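PDB 7KV2: RagB/SusD family nutrient uptake outer membrane protein from Bacteroides thetaiotaomicron, which probably binds beta-glucans at the cell surface as a SusD-family outer-membrane protein, in keeping with a role in glycan capture and uptake. Local coordinates for residues 220-225 / 409-414; 243-248 / 414-419; 448-453 / 461-466. All coordinates share one frame; numbering follows the deposited sequence.

Contact 1 (220-225 / 409-414); sequences VYMLYA and LLNAAE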
loop_
_atom_site.group_PDB
_atom_site.type_symbol
_atom_site.label_atom_id
_atom_site.label_comp_id
_atom_site.label_asym_id
_atom_site.label_seq_id
_atom_site.Cartn_x
_atom_site.Cartn_y
_atom_site.Cartn_z
ATOM N N VAL A 220 -7.208 3.010 -12.483
ATOM C CA VAL A 220 -6.233 3.765 -13.318
ATOM C C VAL A 220 -6.307 5.252 -12.963
ATOM O O VAL A 220 -5.264 5.876 -12.845
ATOM C CB VAL A 220 -6.524 3.501 -14.814
ATOM C CG1 VAL A 220 -5.892 4.534 -15.736
ATOM C CG2 VAL A 220 -6.079 2.110 -15.203
ATOM N N TYR A 221 -7.511 5.772 -12.749
ATOM C CA TYR A 221 -7.776 7.174 -12.353
ATOM C C TYR A 221 -7.047 7.459 -11.042
ATOM O O TYR A 221 -6.402 8.515 -10.863
ATOM C CB TYR A 221 -9.271 7.402 -12.237
ATOM C CG TYR A 221 -9.981 7.663 -13.546
ATOM C CD1 TYR A 221 -9.303 7.814 -14.758
ATOM C CD2 TYR A 221 -11.356 7.818 -13.546
ATOM C CE1 TYR A 221 -9.999 8.069 -15.940
ATOM C CE2 TYR A 221 -12.051 8.118 -14.709
ATOM C CZ TYR A 221 -11.372 8.226 -15.912
ATOM O OH TYR A 221 -12.103 8.555 -17.036
ATOM N N MET A 222 -7.144 6.532 -10.109
ATOM C CA MET A 222 -6.503 6.739 -8.787
ATOM C C MET A 222 -4.971 6.691 -8.923
ATOM O O MET A 222 -4.300 7.475 -8.250
ATOM C CB MET A 222 -6.997 5.720 -7.763
ATOM C CG MET A 222 -8.463 5.941 -7.358
ATOM S SD MET A 222 -8.783 7.543 -6.581
ATOM C CE MET A 222 -8.142 7.215 -4.924
ATOM N N LEU A 223 -4.429 5.748 -9.689
ATOM C CA LEU A 223 -2.971 5.648 -9.936
ATOM C C LEU A 223 -2.478 6.925 -10.657
ATOM O O LEU A 223 -1.416 7.467 -10.293
ATOM C CB LEU A 223 -2.711 4.367 -10.730
ATOM C CG LEU A 223 -1.250 4.116 -11.082
ATOM C CD1 LEU A 223 -0.384 4.117 -9.845
ATOM C CD2 LEU A 223 -1.103 2.808 -11.842
ATOM N N TYR A 224 -3.285 7.454 -11.567
ATOM C CA TYR A 224 -2.992 8.715 -12.308
ATOM C C TYR A 224 -2.891 9.861 -11.287
ATOM O O TYR A 224 -1.848 10.552 -11.199
ATOM C CB TYR A 224 -4.036 8.906 -13.410
ATOM C CG TYR A 224 -3.907 10.204 -14.170
ATOM C CD1 TYR A 224 -4.384 11.392 -13.649
ATOM C CD2 TYR A 224 -3.244 10.246 -15.388
ATOM C CE1 TYR A 224 -4.291 12.585 -14.357
ATOM C CE2 TYR A 224 -3.126 11.437 -16.097
ATOM C CZ TYR A 224 -3.653 12.606 -15.589
ATOM O OH TYR A 224 -3.514 13.778 -16.272
ATOM N N ALA A 225 -3.912 10.022 -10.432
ATOM C CA ALA A 225 -3.931 11.094 -9.408
ATOM C C ALA A 225 -2.726 10.938 -8.476
ATOM O O ALA A 225 -2.085 11.977 -8.103
ATOM C CB ALA A 225 -5.236 11.063 -8.636
ATOM N N LEU A 409 -12.243 11.232 -2.470
ATOM C CA LEU A 409 -12.852 12.467 -1.915
ATOM C C LEU A 409 -11.754 13.439 -1.449
ATOM O O LEU A 409 -11.845 14.658 -1.760
ATOM C CB LEU A 409 -13.802 12.104 -0.772
ATOM C CG LEU A 409 -15.120 11.404 -1.128
ATOM C CD1 LEU A 409 -15.792 10.884 0.125
ATOM C CD2 LEU A 409 -16.085 12.308 -1.877
ATOM N N LEU A 410 -10.747 12.952 -0.731
ATOM C CA LEU A 410 -9.665 13.819 -0.219
ATOM C C LEU A 410 -8.814 14.317 -1.392
ATOM O O LEU A 410 -8.385 15.498 -1.347
ATOM C CB LEU A 410 -8.884 13.047 0.839
ATOM C CG LEU A 410 -9.692 12.787 2.112
ATOM C CD1 LEU A 410 -8.926 11.955 3.142
ATOM C CD2 LEU A 410 -10.139 14.080 2.765
ATOM N N ASN A 411 -8.523 13.467 -2.375
ATOM C CA ASN A 411 -7.776 13.876 -3.606
ATOM C C ASN A 411 -8.518 15.053 -4.285
ATOM O O ASN A 411 -7.868 16.080 -4.603
ATOM C CB ASN A 411 -7.659 12.739 -4.622
ATOM C CG ASN A 411 -6.606 11.687 -4.333
ATOM O OD1 ASN A 411 -5.827 11.801 -3.389
ATOM N ND2 ASN A 411 -6.564 10.664 -5.172
ATOM N N ALA A 412 -9.841 14.914 -4.485
ATOM C CA ALA A 412 -10.686 15.957 -5.119
ATOM C C ALA A 412 -10.659 17.233 -4.259
ATOM O O ALA A 412 -10.418 18.302 -4.792
ATOM C CB ALA A 412 -12.084 15.445 -5.339
ATOM N N ALA A 413 -10.908 17.149 -2.951
ATOM C CA ALA A 413 -10.827 18.327 -2.051
ATOM C C ALA A 413 -9.471 19.029 -2.258
ATOM O O ALA A 413 -9.429 20.273 -2.467
ATOM C CB ALA A 413 -11.024 17.905 -0.620
ATOM N N GLU A 414 -8.365 18.305 -2.182
ATOM C CA GLU A 414 -7.017 18.922 -2.251
ATOM C C GLU A 414 -6.837 19.595 -3.616
ATOM O O GLU A 414 -6.324 20.717 -3.650
ATOM C CB GLU A 414 -5.913 17.888 -2.054
ATOM C CG GLU A 414 -4.547 18.494 -2.052
ATOM C CD GLU A 414 -3.411 17.554 -1.733
ATOM O OE1 GLU A 414 -3.686 16.462 -1.152
ATOM O OE2 GLU A 414 -2.239 17.940 -2.018
HETATM O O HOH W 1 -4.797 8.390 -5.618
#

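Contact 2 (243-248 / 414-419); sequences YMEEII and ELITRG. With NA (sodium ion), chain G.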
loop_
_atom_site.group_PDB
_atom_site.type_symbol
_atom_site.label_atom_id
_atom_site.label_comp_id
_atom_site.label_asym_id
_atom_site.label_seq_id
_atom_site.Cartn_x
_atom_site.Cartn_y
_atom_site.Cartn_z
ATOM N N TYR A 243 -11.103 13.288 -13.231
ATOM C CA TYR A 243 -11.137 11.807 -12.996
ATOM C C TYR A 243 -11.703 11.483 -11.611
ATOM O O TYR A 243 -12.547 10.550 -11.496
ATOM C CB TYR A 243 -9.760 11.195 -13.226
ATOM C CG TYR A 243 -9.272 11.280 -14.643
ATOM C CD1 TYR A 243 -10.140 11.441 -15.722
ATOM C CD2 TYR A 243 -7.932 11.139 -14.910
ATOM C CE1 TYR A 243 -9.673 11.463 -17.030
ATOM C CE2 TYR A 243 -7.450 11.175 -16.206
ATOM C CZ TYR A 243 -8.318 11.358 -17.264
ATOM O OH TYR A 243 -7.787 11.372 -18.519
ATOM N N MET A 244 -11.273 12.205 -10.578
ATOM C CA MET A 244 -11.838 12.031 -9.220
ATOM C C MET A 244 -13.348 12.307 -9.275
ATOM O O MET A 244 -14.154 11.529 -8.712
ATOM C CB MET A 244 -11.132 12.954 -8.220
ATOM C CG MET A 244 -9.636 12.685 -8.047
ATOM S SD MET A 244 -9.206 10.948 -7.610
ATOM C CE MET A 244 -8.981 10.243 -9.244
ATOM N N GLU A 245 -13.762 13.357 -9.995
ATOM C CA GLU A 245 -15.191 13.723 -10.089
ATOM C C GLU A 245 -15.971 12.607 -10.785
ATOM O O GLU A 245 -17.140 12.418 -10.430
ATOM C CB GLU A 245 -15.329 15.089 -10.775
ATOM C CG GLU A 245 -14.832 16.260 -9.945
ATOM C CD GLU A 245 -15.686 16.671 -8.768
ATOM O OE1 GLU A 245 -16.568 15.885 -8.357
ATOM O OE2 GLU A 245 -15.457 17.785 -8.243
ATOM N N GLU A 246 -15.382 11.907 -11.756
ATOM C CA GLU A 246 -16.077 10.799 -12.466
ATOM C C GLU A 246 -16.359 9.650 -11.492
ATOM O O GLU A 246 -17.459 9.110 -11.519
ATOM C CB GLU A 246 -15.226 10.312 -13.634
ATOM C CG GLU A 246 -15.305 11.237 -14.827
ATOM C CD GLU A 246 -14.571 10.731 -16.047
ATOM O OE1 GLU A 246 -14.426 9.511 -16.167
ATOM O OE2 GLU A 246 -14.122 11.573 -16.862
ATOM N N ILE A 247 -15.387 9.312 -10.640
ATOM C CA ILE A 247 -15.567 8.271 -9.581
ATOM C C ILE A 247 -16.636 8.754 -8.609
ATOM O O ILE A 247 -17.514 7.958 -8.217
ATOM C CB ILE A 247 -14.231 7.968 -8.864
ATOM C CG1 ILE A 247 -13.186 7.400 -9.816
ATOM C CG2 ILE A 247 -14.486 7.017 -7.689
ATOM C CD1 ILE A 247 -11.805 7.267 -9.241
ATOM N N ILE A 248 -16.570 10.021 -8.193
ATOM C CA ILE A 248 -17.544 10.587 -7.229
ATOM C C ILE A 248 -18.940 10.529 -7.864
ATOM O O ILE A 248 -19.895 10.201 -7.139
ATOM C CB ILE A 248 -17.128 12.005 -6.780
ATOM C CG1 ILE A 248 -15.922 11.958 -5.828
ATOM C CG2 ILE A 248 -18.280 12.746 -6.151
ATOM C CD1 ILE A 248 -15.215 13.293 -5.675
ATOM N N GLU A 414 -8.365 18.305 -2.182
ATOM C CA GLU A 414 -7.017 18.922 -2.251
ATOM C C GLU A 414 -6.837 19.595 -3.616
ATOM O O GLU A 414 -6.324 20.717 -3.650
ATOM C CB GLU A 414 -5.913 17.888 -2.054
ATOM C CG GLU A 414 -4.547 18.494 -2.052
ATOM C CD GLU A 414 -3.411 17.554 -1.733
ATOM O OE1 GLU A 414 -3.686 16.462 -1.152
ATOM O OE2 GLU A 414 -2.239 17.940 -2.018
ATOM N N LEU A 415 -7.194 18.905 -4.697
ATOM C CA LEU A 415 -7.007 19.423 -6.082
ATOM C C LEU A 415 -7.851 20.700 -6.262
ATOM O O LEU A 415 -7.314 21.681 -6.830
ATOM C CB LEU A 415 -7.354 18.336 -7.105
ATOM C CG LEU A 415 -6.350 17.189 -7.167
ATOM C CD1 LEU A 415 -6.844 16.039 -8.033
ATOM C CD2 LEU A 415 -5.011 17.685 -7.645
ATOM N N ILE A 416 -9.082 20.711 -5.770
ATOM C CA ILE A 416 -9.963 21.919 -5.811
ATOM C C ILE A 416 -9.249 23.036 -5.039
ATOM O O ILE A 416 -9.074 24.155 -5.595
ATOM C CB ILE A 416 -11.388 21.649 -5.287
ATOM C CG1 ILE A 416 -12.134 20.632 -6.158
ATOM C CG2 ILE A 416 -12.182 22.952 -5.136
ATOM C CD1 ILE A 416 -13.306 19.994 -5.469
ATOM N N THR A 417 -8.782 22.743 -3.826
ATOM C CA THR A 417 -8.147 23.763 -2.975
ATOM C C THR A 417 -6.880 24.283 -3.646
ATOM O O THR A 417 -6.541 25.447 -3.379
ATOM C CB THR A 417 -7.904 23.237 -1.566
ATOM O OG1 THR A 417 -9.217 23.102 -1.027
ATOM C CG2 THR A 417 -7.056 24.178 -0.737
ATOM N N ARG A 418 -6.194 23.477 -4.454
ATOM C CA ARG A 418 -4.924 23.879 -5.115
ATOM C C ARG A 418 -5.241 24.646 -6.415
ATOM O O ARG A 418 -4.296 24.942 -7.143
ATOM C CB ARG A 418 -4.027 22.687 -5.458
ATOM C CG ARG A 418 -3.392 22.004 -4.259
ATOM C CD ARG A 418 -2.335 20.989 -4.655
ATOM N NE ARG A 418 -1.785 20.356 -3.470
ATOM C CZ ARG A 418 -0.890 20.880 -2.651
ATOM N NH1 ARG A 418 -0.389 22.093 -2.848
ATOM N NH2 ARG A 418 -0.504 20.187 -1.601
ATOM N N GLY A 419 -6.509 24.936 -6.696
ATOM C CA GLY A 419 -6.926 25.745 -7.854
ATOM C C GLY A 419 -7.035 24.925 -9.128
ATOM O O GLY A 419 -6.962 25.520 -10.197
HETATM NA NA NA G . -19.873 8.020 -5.816
HETATM O O HOH W 2 -21.858 8.425 -4.848
#

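Contact 3 (448-453 / 461-466); sequences NIIEER and GKRYWD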
loop_
_atom_site.group_PDB
_atom_site.type_symbol
_atom_site.label_atom_id
_atom_site.label_comp_id
_atom_site.label_asym_id
_atom_site.label_seq_id
_atom_site.Cartn_x
_atom_site.Cartn_y
_atom_site.Cartn_z
ATOM N N ASN A 448 -5.614 21.094 6.720
ATOM C CA ASN A 448 -6.759 20.285 7.211
ATOM C C ASN A 448 -6.903 19.014 6.346
ATOM O O ASN A 448 -7.207 17.972 6.907
ATOM C CB ASN A 448 -8.068 21.060 7.272
ATOM C CG ASN A 448 -8.174 21.923 8.510
ATOM O OD1 ASN A 448 -7.271 21.922 9.340
ATOM N ND2 ASN A 448 -9.263 22.667 8.637
ATOM N N ILE A 449 -6.782 19.119 5.029
ATOM C CA ILE A 449 -6.985 17.966 4.109
ATOM C C ILE A 449 -5.842 16.963 4.322
ATOM O O ILE A 449 -6.120 15.753 4.456
ATOM C CB ILE A 449 -7.144 18.422 2.659
ATOM C CG1 ILE A 449 -8.363 19.327 2.517
ATOM C CG2 ILE A 449 -7.222 17.223 1.724
ATOM C CD1 ILE A 449 -8.412 20.084 1.214
ATOM N N ILE A 450 -4.613 17.453 4.427
ATOM C CA ILE A 450 -3.424 16.601 4.632
ATOM C C ILE A 450 -3.558 15.900 5.992
ATOM O O ILE A 450 -3.268 14.668 6.078
ATOM C CB ILE A 450 -2.139 17.425 4.487
ATOM C CG1 ILE A 450 -2.010 17.999 3.074
ATOM C CG2 ILE A 450 -0.947 16.583 4.886
ATOM C CD1 ILE A 450 -1.997 16.916 2.016
ATOM N N GLU A 451 -4.022 16.610 7.008
ATOM C CA GLU A 451 -4.225 15.976 8.333
ATOM C C GLU A 451 -5.385 14.956 8.276
ATOM O O GLU A 451 -5.319 13.952 9.028
ATOM C CB GLU A 451 -4.326 17.022 9.425
ATOM C CG GLU A 451 -4.467 16.407 10.806
ATOM C CD GLU A 451 -3.312 15.559 11.334
ATOM O OE1 GLU A 451 -2.241 15.401 10.671
ATOM O OE2 GLU A 451 -3.476 15.070 12.465
ATOM N N GLU A 452 -6.415 15.172 7.458
ATOM C CA GLU A 452 -7.521 14.188 7.362
ATOM C C GLU A 452 -6.967 12.910 6.727
ATOM O O GLU A 452 -7.308 11.845 7.201
ATOM C CB GLU A 452 -8.711 14.707 6.563
ATOM C CG GLU A 452 -9.965 13.877 6.748
ATOM C CD GLU A 452 -10.607 14.030 8.112
ATOM O OE1 GLU A 452 -10.423 15.124 8.740
ATOM O OE2 GLU A 452 -11.197 13.033 8.583
ATOM N N ARG A 453 -6.099 13.015 5.718
ATOM C CA ARG A 453 -5.410 11.844 5.143
ATOM C C ARG A 453 -4.663 11.103 6.252
ATOM O O ARG A 453 -4.686 9.864 6.291
ATOM C CB ARG A 453 -4.460 12.250 4.021
ATOM C CG ARG A 453 -5.124 12.887 2.821
ATOM C CD ARG A 453 -4.098 13.335 1.788
ATOM N NE ARG A 453 -3.506 12.179 1.124
ATOM C CZ ARG A 453 -3.985 11.533 0.066
ATOM N NH1 ARG A 453 -5.023 11.981 -0.642
ATOM N NH2 ARG A 453 -3.353 10.448 -0.325
ATOM N N GLY A 461 0.227 2.921 3.725
ATOM C CA GLY A 461 1.311 3.308 2.783
ATOM C C GLY A 461 1.079 4.645 2.094
ATOM O O GLY A 461 1.499 4.798 0.897
ATOM N N LYS A 462 0.453 5.613 2.769
ATOM C CA LYS A 462 0.139 6.957 2.188
ATOM C C LYS A 462 0.974 8.072 2.837
ATOM O O LYS A 462 1.453 8.965 2.112
ATOM C CB LYS A 462 -1.341 7.306 2.378
ATOM C CG LYS A 462 -2.292 6.201 1.932
ATOM C CD LYS A 462 -2.268 5.940 0.446
ATOM C CE LYS A 462 -3.128 4.737 0.070
ATOM N NZ LYS A 462 -3.297 4.535 -1.387
ATOM N N ARG A 463 1.171 8.016 4.157
ATOM C CA ARG A 463 1.621 9.182 4.970
ATOM C C ARG A 463 3.023 9.658 4.518
ATOM O O ARG A 463 3.244 10.896 4.432
ATOM C CB ARG A 463 1.586 8.788 6.450
ATOM C CG ARG A 463 2.141 9.838 7.405
ATOM C CD ARG A 463 1.360 11.154 7.360
ATOM N NE ARG A 463 1.801 11.988 8.474
ATOM C CZ ARG A 463 1.514 13.283 8.617
ATOM N NH1 ARG A 463 0.804 13.927 7.714
ATOM N NH2 ARG A 463 1.947 13.925 9.676
ATOM N N TYR A 464 3.948 8.740 4.310
ATOM C CA TYR A 464 5.342 9.123 3.981
ATOM C C TYR A 464 5.313 9.925 2.682
ATOM O O TYR A 464 5.883 11.036 2.675
ATOM C CB TYR A 464 6.240 7.916 3.849
ATOM C CG TYR A 464 7.716 8.231 3.678
ATOM C CD1 TYR A 464 8.376 9.102 4.539
ATOM C CD2 TYR A 464 8.436 7.681 2.631
ATOM C CE1 TYR A 464 9.738 9.324 4.418
ATOM C CE2 TYR A 464 9.800 7.929 2.476
ATOM C CZ TYR A 464 10.447 8.755 3.375
ATOM O OH TYR A 464 11.796 8.991 3.260
ATOM N N TRP A 465 4.622 9.410 1.665
ATOM C CA TRP A 465 4.523 10.101 0.347
ATOM C C TRP A 465 3.802 11.443 0.510
ATOM O O TRP A 465 4.232 12.428 -0.148
ATOM C CB TRP A 465 3.900 9.199 -0.721
ATOM C CG TRP A 465 4.500 7.829 -0.713
ATOM C CD1 TRP A 465 3.831 6.666 -0.428
ATOM C CD2 TRP A 465 5.888 7.486 -0.783
ATOM N NE1 TRP A 465 4.701 5.616 -0.379
ATOM C CE2 TRP A 465 5.964 6.081 -0.640
ATOM C CE3 TRP A 465 7.064 8.201 -1.074
ATOM C CZ2 TRP A 465 7.171 5.401 -0.706
ATOM C CZ3 TRP A 465 8.257 7.524 -1.131
ATOM C CH2 TRP A 465 8.307 6.147 -0.946
ATOM N N ASP A 466 2.744 11.525 1.329
ATOM C CA ASP A 466 2.017 12.803 1.560
ATOM C C ASP A 466 2.973 13.847 2.198
ATOM O O ASP A 466 2.947 15.026 1.780
ATOM C CB ASP A 466 0.725 12.592 2.365
ATOM C CG ASP A 466 -0.354 11.827 1.605
ATOM O OD1 ASP A 466 -0.312 11.819 0.338
ATOM O OD2 ASP A 466 -1.213 11.207 2.285
HETATM O O HOH W 3 -0.929 13.108 5.654
HETATM O O HOH W 4 -0.638 16.405 8.733
HETATM O O HOH W 5 -0.118 9.304 -0.430
#

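Contact 1 (220-225 / 409-414)
Asn411 reaches across from helix 405-417 and pushes its amide nitrogen between Met222 and Ala225 of helix 217-231. The tight part is small: ND2 of Asn411 sits 3.7 Å from CB of Ala225 and 3.8 Å from the terminal methyl CE of Met222. Met222 gets there by curling; bends at chi2 and chi3 (-61° and -78°) bring its thioether end nearer to Asn411, and the two side chains cross obliquely. The closest CA atoms, of Ala225 and Asn411, are 7.5 Å apart.

The looser side of the same amide is filled by a water. It takes a hydrogen bond from ND2 of Asn411 at 2.9 Å and donates one to the backbone O of Met222 at 2.8 Å, tying the helices together where no direct hydrogen bond joins the two segments. The other end of the amide faces a different helix: OD1 of Asn411 accepts from NH1 of Arg453, so both polar atoms of this buried group have partners.

Met244 of helix 237-249 packs against both Met222 and Asn411, while helix 446-456 lies against Leu410 and Ala413, leaving helix 405-417 in contact with all three neighbours.

Contact 2 (243-248 / 414-419)
The contact belongs to the all-helical, tetratricopeptide-repeat-like part of the SusD fold, where helix 237-249 runs past the C-terminal end of helix 405-417. CG of Met244 lies 4.4 Å from the CD1 methyl of Leu415, an apolar touch between buried residues. At the next residue on each helix, CD1 of Ile416 lies 4.1 Å from OE2 of Glu245, a plain packing contact with the two side chains crossing at about a right angle. Glu245 is bent at chi2 (-73°), which brings its carboxylate nearer to helix 405-417; its other oxygen, OE1, is hydrogen-bonded to the hydroxyl of Tyr428, so the polar end is held by helix 425-435, which also packs on Ile416.

Arg418 grips Glu414 side-on, its NE and NH2 both directed at OE2, with NE at 2.9 Å and the oxygen in the guanidinium plane. OE2 receives NE on its anti lone pair; NH2 reaches the same oxygen on the anti side but 32° out of the carboxylate plane. Arg469 forms a further salt bridge to that oxygen, which probably keeps Glu414 ionised. At the end of helix 237-249 the carbonyl O of Ile248 binds the sodium ion at 2.5 Å, and the site is completed by a water, the carbonyl oxygens of Ser250 and Tyr253, and OH of Tyr405. Helix 405-417 stops with N of Gly419 bonded to O of Ile416 and N of Ala420 to O of Leu415; a positive-phi glycine with this pair of bonds is the usual Schellman C-cap of a helix.

Contact 3 (448-453 / 461-466)
Arg453 and Asp466 form the salt bridge that joins helix 446-456 to the start of helix 463-469, a short helix-loop-helix connection in the SusD-family fold. NE of Arg453 gives its hydrogen to OD2 of Asp466 at 2.7 Å, almost straight at 176°. The oxygen lies in the guanidinium plane, yet the donor comes from above the carboxylate, 52° out of its plane, and the two planes stand 85° apart. A bend at chi3 turns the guanidinium across the aspartate.

Around this pair, NH1 of Arg453 bonds to OD1 of Asn411 and NH2 makes a salt bridge to Glu407, while Arg469 takes OD1 of Asp466. A leucine in place of Arg453 would probably leave this buried aspartate oxygen without its charged mate and Asn411 OD1 without its donor.

Arg463 crosses the gap mostly through water, its NH2 being held by Asp79. CG2 of Ile450 touches the guanidinium edge, 4.3 Å from NH1 of Arg463. One water links that NH1 to OE1 of Glu451, which also bonds to His454; another, lying in the guanidinium plane, accepts from NH1 of Arg463 at 2.8 Å and donates to the backbone O of Ile450 at 2.8 Å.

In the fold
All three contacts are mainly buried, though contact 2 lies farthest from the centre of the chain and ends at an exposed glycine. Contacts 1 and 2 share helix 405-417, which they set against the successive helices 217-231 and 237-249; Glu414 belongs to both segments but makes neither contact. Their segments alternate along the chain, and Tyr221 stacks on Tyr243 between them. Contact 3 joins two later helices. Chemistry differs accordingly: contact 1 pairs one amide with a methionine, an alanine and a water, contact 2 is sparse, one apolar pair and one carboxylate-methyl touch with no hydrogen bond between its segments, and contact 3 is charged and hydrated. Asn411 and Arg453 connect contacts 1 and 3 directly.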